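Lipase (Rhizopus chinensis, PDB 6A0W) probably hydrolyses the ester bonds of triacylglycerols as a secreted fungal class 3 lipase of the alpha/beta-hydrolase fold. Local coordinates at residues N46-S58 against I103-S115. Sequence-based numbering, arbitrary orientation.
Sequences NYAGVAATAYCRS and IYVTFRGTNSFRS
Arg108 illustrates how one side chain can combine an apolar contact, with Tyr55, and a polar one, with the Ala54 carbonyl. Arg108 CB lies over one face of the Tyr55 ring, toward its rim, a CH-pi contact 4.1 Å from the centroid, and Arg108 CD comes within 3.3 Å of Tyr55 CD1. Extended from CG to NE, Arg108 passes Ala54 and gives its carbonyl a weak, bent hydrogen bond (Arg108 NE to Ala54 O 3.0 Å, 123° at the hydrogen). Phe113 reaches toward the tyrosine, its ring edge meeting the hydroxyl end of Tyr55; the two rings are oblique (planes at 63°). Further apolar packing sets Val50 CG2 and Tyr47 CE1 against Tyr104 CE2, at the edge of the Tyr104 ring for Tyr47. Val50 CG1, anti to the backbone N, meets Thr106 OG1 at 3.5 Å, a buried hydroxyl with no hydrogen-bonding partner in the model.

Water extends the polar links: one molecule donates to both Ala51 O and Phe107 O, another joins Tyr55 OH to Gly109 N. That hydroxyl also hydrogen-bonds His171, and Phe113 meets His284 edge-to-face, beside a probable Ser172-His284-Asp231 catalytic triad.

Residues 46-53 of helix 38-53 cross residues 103-108 at -57°, on strand 102-108 between strands 90-97 and 165-171; Val105 and Phe107, on the face turned from residues 46-58, meet helix 137-160.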
# COMPACT_ATOMS: atom_id res chain seq x y z
N ASN A 46 12.41 3.40 0.43
CA ASN A 46 13.00 2.06 0.30
C ASN A 46 11.90 0.96 0.17
O ASN A 46 11.94 0.10 -0.72
CB ASN A 46 13.98 1.81 1.44
CG ASN A 46 15.37 2.46 1.19
OD1 ASN A 46 16.39 1.82 1.36
ND2 ASN A 46 15.40 3.72 0.70
N TYR A 47 10.84 1.10 0.96
CA TYR A 47 9.69 0.21 0.90
C TYR A 47 8.77 0.47 -0.30
O TYR A 47 8.14 -0.47 -0.80
CB TYR A 47 8.93 0.29 2.24
CG TYR A 47 9.78 -0.14 3.43
CD1 TYR A 47 10.71 -1.18 3.30
CD2 TYR A 47 9.65 0.45 4.67
CE1 TYR A 47 11.49 -1.59 4.36
CE2 TYR A 47 10.41 0.04 5.75
CZ TYR A 47 11.28 -1.02 5.60
OH TYR A 47 12.11 -1.37 6.61
N ALA A 48 8.75 1.70 -0.82
CA ALA A 48 8.15 1.98 -2.12
C ALA A 48 8.88 1.27 -3.24
O ALA A 48 8.27 0.79 -4.22
CB ALA A 48 8.09 3.47 -2.40
N GLY A 49 10.18 1.20 -3.12
CA GLY A 49 10.97 0.50 -4.10
C GLY A 49 10.67 -0.96 -4.09
O GLY A 49 10.58 -1.57 -5.15
N VAL A 50 10.59 -1.55 -2.89
CA VAL A 50 10.25 -2.98 -2.81
C VAL A 50 8.88 -3.29 -3.42
O VAL A 50 8.70 -4.18 -4.25
CB VAL A 50 10.31 -3.48 -1.35
CG1 VAL A 50 9.95 -4.97 -1.28
CG2 VAL A 50 11.71 -3.27 -0.79
N ALA A 51 7.93 -2.42 -3.15
CA ALA A 51 6.64 -2.55 -3.74
C ALA A 51 6.67 -2.51 -5.25
O ALA A 51 5.93 -3.27 -5.92
CB ALA A 51 5.72 -1.48 -3.22
N ALA A 52 7.57 -1.68 -5.79
CA ALA A 52 7.68 -1.56 -7.25
C ALA A 52 8.15 -2.82 -7.92
O ALA A 52 7.85 -3.03 -9.11
CB ALA A 52 8.62 -0.39 -7.63
N THR A 53 8.94 -3.62 -7.22
CA THR A 53 9.50 -4.82 -7.82
C THR A 53 8.40 -5.85 -8.13
O THR A 53 8.60 -6.74 -8.94
CB THR A 53 10.53 -5.51 -6.92
OG1 THR A 53 9.91 -5.93 -5.69
CG2 THR A 53 11.70 -4.56 -6.63
N ALA A 54 7.22 -5.70 -7.54
CA ALA A 54 6.21 -6.71 -7.73
C ALA A 54 5.68 -6.70 -9.15
O ALA A 54 5.03 -7.66 -9.58
CB ALA A 54 5.07 -6.50 -6.76
N TYR A 55 5.87 -5.57 -9.84
CA TYR A 55 5.39 -5.45 -11.21
C TYR A 55 6.40 -5.98 -12.20
O TYR A 55 6.14 -5.94 -13.40
CB TYR A 55 5.04 -4.01 -11.54
CG TYR A 55 3.92 -3.45 -10.74
CD1 TYR A 55 2.59 -3.63 -11.14
CD2 TYR A 55 4.15 -2.68 -9.61
CE1 TYR A 55 1.53 -3.13 -10.42
CE2 TYR A 55 3.07 -2.10 -8.92
CZ TYR A 55 1.78 -2.34 -9.31
OH TYR A 55 0.73 -1.85 -8.58
N CYS A 56 7.58 -6.38 -11.73
CA CYS A 56 8.56 -6.98 -12.60
C CYS A 56 8.25 -8.48 -12.86
O CYS A 56 8.26 -9.30 -11.94
CB CYS A 56 9.95 -6.84 -11.97
SG CYS A 56 10.47 -5.15 -11.57
N ARG A 57 8.12 -8.86 -14.13
CA ARG A 57 7.82 -10.24 -14.48
C ARG A 57 8.98 -11.15 -14.11
O ARG A 57 8.78 -12.34 -13.88
CB ARG A 57 7.52 -10.41 -15.97
CG ARG A 57 6.50 -9.47 -16.61
CD ARG A 57 5.06 -9.74 -16.23
NE ARG A 57 4.57 -11.10 -16.47
CZ ARG A 57 3.45 -11.57 -15.93
NH1 ARG A 57 2.68 -10.78 -15.18
NH2 ARG A 57 3.09 -12.84 -16.10
N SER A 58 10.20 -10.63 -14.15
CA SER A 58 11.35 -11.41 -13.68
C SER A 58 11.20 -11.82 -12.21
O SER A 58 11.78 -12.81 -11.80
CB SER A 58 12.65 -10.63 -13.85
OG SER A 58 12.59 -9.39 -13.15
N ILE A 103 11.80 -9.69 6.91
CA ILE A 103 11.04 -10.62 6.04
C ILE A 103 10.03 -9.73 5.31
O ILE A 103 9.22 -9.10 5.98
CB ILE A 103 10.33 -11.72 6.84
CG1 ILE A 103 11.33 -12.60 7.59
CG2 ILE A 103 9.45 -12.53 5.92
CD1 ILE A 103 10.75 -13.29 8.78
N TYR A 104 10.10 -9.66 4.01
CA TYR A 104 9.19 -8.79 3.25
C TYR A 104 8.03 -9.60 2.68
O TYR A 104 8.25 -10.66 2.16
CB TYR A 104 9.92 -8.16 2.07
CG TYR A 104 11.04 -7.20 2.38
CD1 TYR A 104 12.33 -7.65 2.53
CD2 TYR A 104 10.80 -5.85 2.50
CE1 TYR A 104 13.36 -6.77 2.79
CE2 TYR A 104 11.82 -4.96 2.77
CZ TYR A 104 13.10 -5.42 2.91
OH TYR A 104 14.10 -4.54 3.18
N VAL A 105 6.85 -9.08 2.82
CA VAL A 105 5.63 -9.65 2.21
C VAL A 105 5.18 -8.57 1.24
O VAL A 105 4.82 -7.52 1.72
CB VAL A 105 4.55 -9.99 3.25
CG1 VAL A 105 3.35 -10.61 2.57
CG2 VAL A 105 5.08 -10.92 4.32
N THR A 106 5.22 -8.80 -0.04
CA THR A 106 4.90 -7.75 -1.03
C THR A 106 3.75 -8.18 -1.94
O THR A 106 3.77 -9.31 -2.38
CB THR A 106 6.14 -7.41 -1.86
OG1 THR A 106 7.23 -7.10 -0.99
CG2 THR A 106 5.92 -6.27 -2.82
N PHE A 107 2.83 -7.28 -2.24
CA PHE A 107 1.69 -7.61 -3.13
C PHE A 107 1.49 -6.55 -4.22
O PHE A 107 1.92 -5.42 -4.10
CB PHE A 107 0.38 -7.65 -2.36
CG PHE A 107 0.32 -8.60 -1.20
CD1 PHE A 107 0.71 -8.20 0.06
CD2 PHE A 107 -0.15 -9.88 -1.36
CE1 PHE A 107 0.64 -9.07 1.14
CE2 PHE A 107 -0.22 -10.75 -0.29
CZ PHE A 107 0.17 -10.34 0.95
N ARG A 108 0.93 -7.09 -5.53
CA ARG A 108 0.23 -6.09 -6.36
C ARG A 108 -1.13 -6.64 -6.75
O ARG A 108 -1.28 -7.85 -6.82
CB ARG A 108 1.05 -5.73 -7.60
CG ARG A 108 1.23 -6.89 -8.58
CD ARG A 108 2.09 -6.56 -9.79
NE ARG A 108 2.21 -7.69 -10.70
CZ ARG A 108 1.35 -7.95 -11.68
NH1 ARG A 108 0.31 -7.16 -11.88
NH2 ARG A 108 1.54 -9.00 -12.47
N GLY A 109 -1.83 -5.81 -7.38
CA GLY A 109 -3.04 -6.18 -8.12
C GLY A 109 -2.77 -5.97 -9.59
O GLY A 109 -1.63 -6.02 -10.00
N THR A 110 -3.79 -5.69 -10.36
CA THR A 110 -3.63 -5.50 -11.81
C THR A 110 -2.84 -4.23 -12.12
O THR A 110 -3.00 -3.26 -11.43
CB THR A 110 -5.00 -5.39 -12.47
OG1 THR A 110 -4.78 -5.07 -13.84
CG2 THR A 110 -5.88 -4.34 -11.84
N ASN A 111 -2.03 -4.29 -13.16
CA ASN A 111 -1.29 -3.14 -13.68
C ASN A 111 -2.15 -2.40 -14.69
O ASN A 111 -1.69 -1.45 -15.29
CB ASN A 111 0.03 -3.55 -14.34
CG ASN A 111 -0.08 -4.74 -15.32
OD1 ASN A 111 -0.99 -5.60 -15.21
ND2 ASN A 111 0.97 -4.90 -16.14
N SER A 112 -3.41 -2.83 -14.87
CA SER A 112 -4.34 -2.05 -15.68
C SER A 112 -5.05 -0.97 -14.85
O SER A 112 -6.24 -1.05 -14.60
CB SER A 112 -5.33 -2.94 -16.39
OG SER A 112 -6.00 -2.21 -17.42
N PHE A 113 -4.32 0.08 -14.46
CA PHE A 113 -4.75 0.95 -13.38
C PHE A 113 -6.00 1.73 -13.72
O PHE A 113 -6.94 1.84 -12.93
CB PHE A 113 -3.62 1.94 -13.01
CG PHE A 113 -2.38 1.27 -12.52
CD1 PHE A 113 -2.39 0.62 -11.31
CD2 PHE A 113 -1.23 1.25 -13.28
CE1 PHE A 113 -1.27 -0.01 -10.83
CE2 PHE A 113 -0.11 0.58 -12.85
CZ PHE A 113 -0.11 -0.04 -11.60
N ARG A 114 -6.03 2.29 -14.92
CA ARG A 114 -7.12 3.18 -15.27
C ARG A 114 -8.43 2.42 -15.35
O ARG A 114 -9.45 2.84 -14.78
CB ARG A 114 -6.84 3.91 -16.57
CG ARG A 114 -7.91 4.93 -16.85
CD ARG A 114 -7.59 5.73 -18.09
NE ARG A 114 -8.63 6.72 -18.35
CZ ARG A 114 -8.42 8.03 -18.42
NH1 ARG A 114 -7.18 8.52 -18.35
NH2 ARG A 114 -9.43 8.83 -18.71
N SER A 115 -8.46 1.30 -16.06
CA SER A 115 -9.70 0.51 -16.00
C SER A 115 -10.01 0.04 -14.59
O SER A 115 -11.17 -0.06 -14.20
CB SER A 115 -9.62 -0.71 -16.96
OG SER A 115 -8.64 -1.66 -16.56
O HOH W 1 14.01 -3.16 6.24
O HOH W 2 3.21 -3.35 -5.27
O HOH W 3 4.72 -9.13 -11.90
O HOH W 4 -1.39 -3.14 -7.62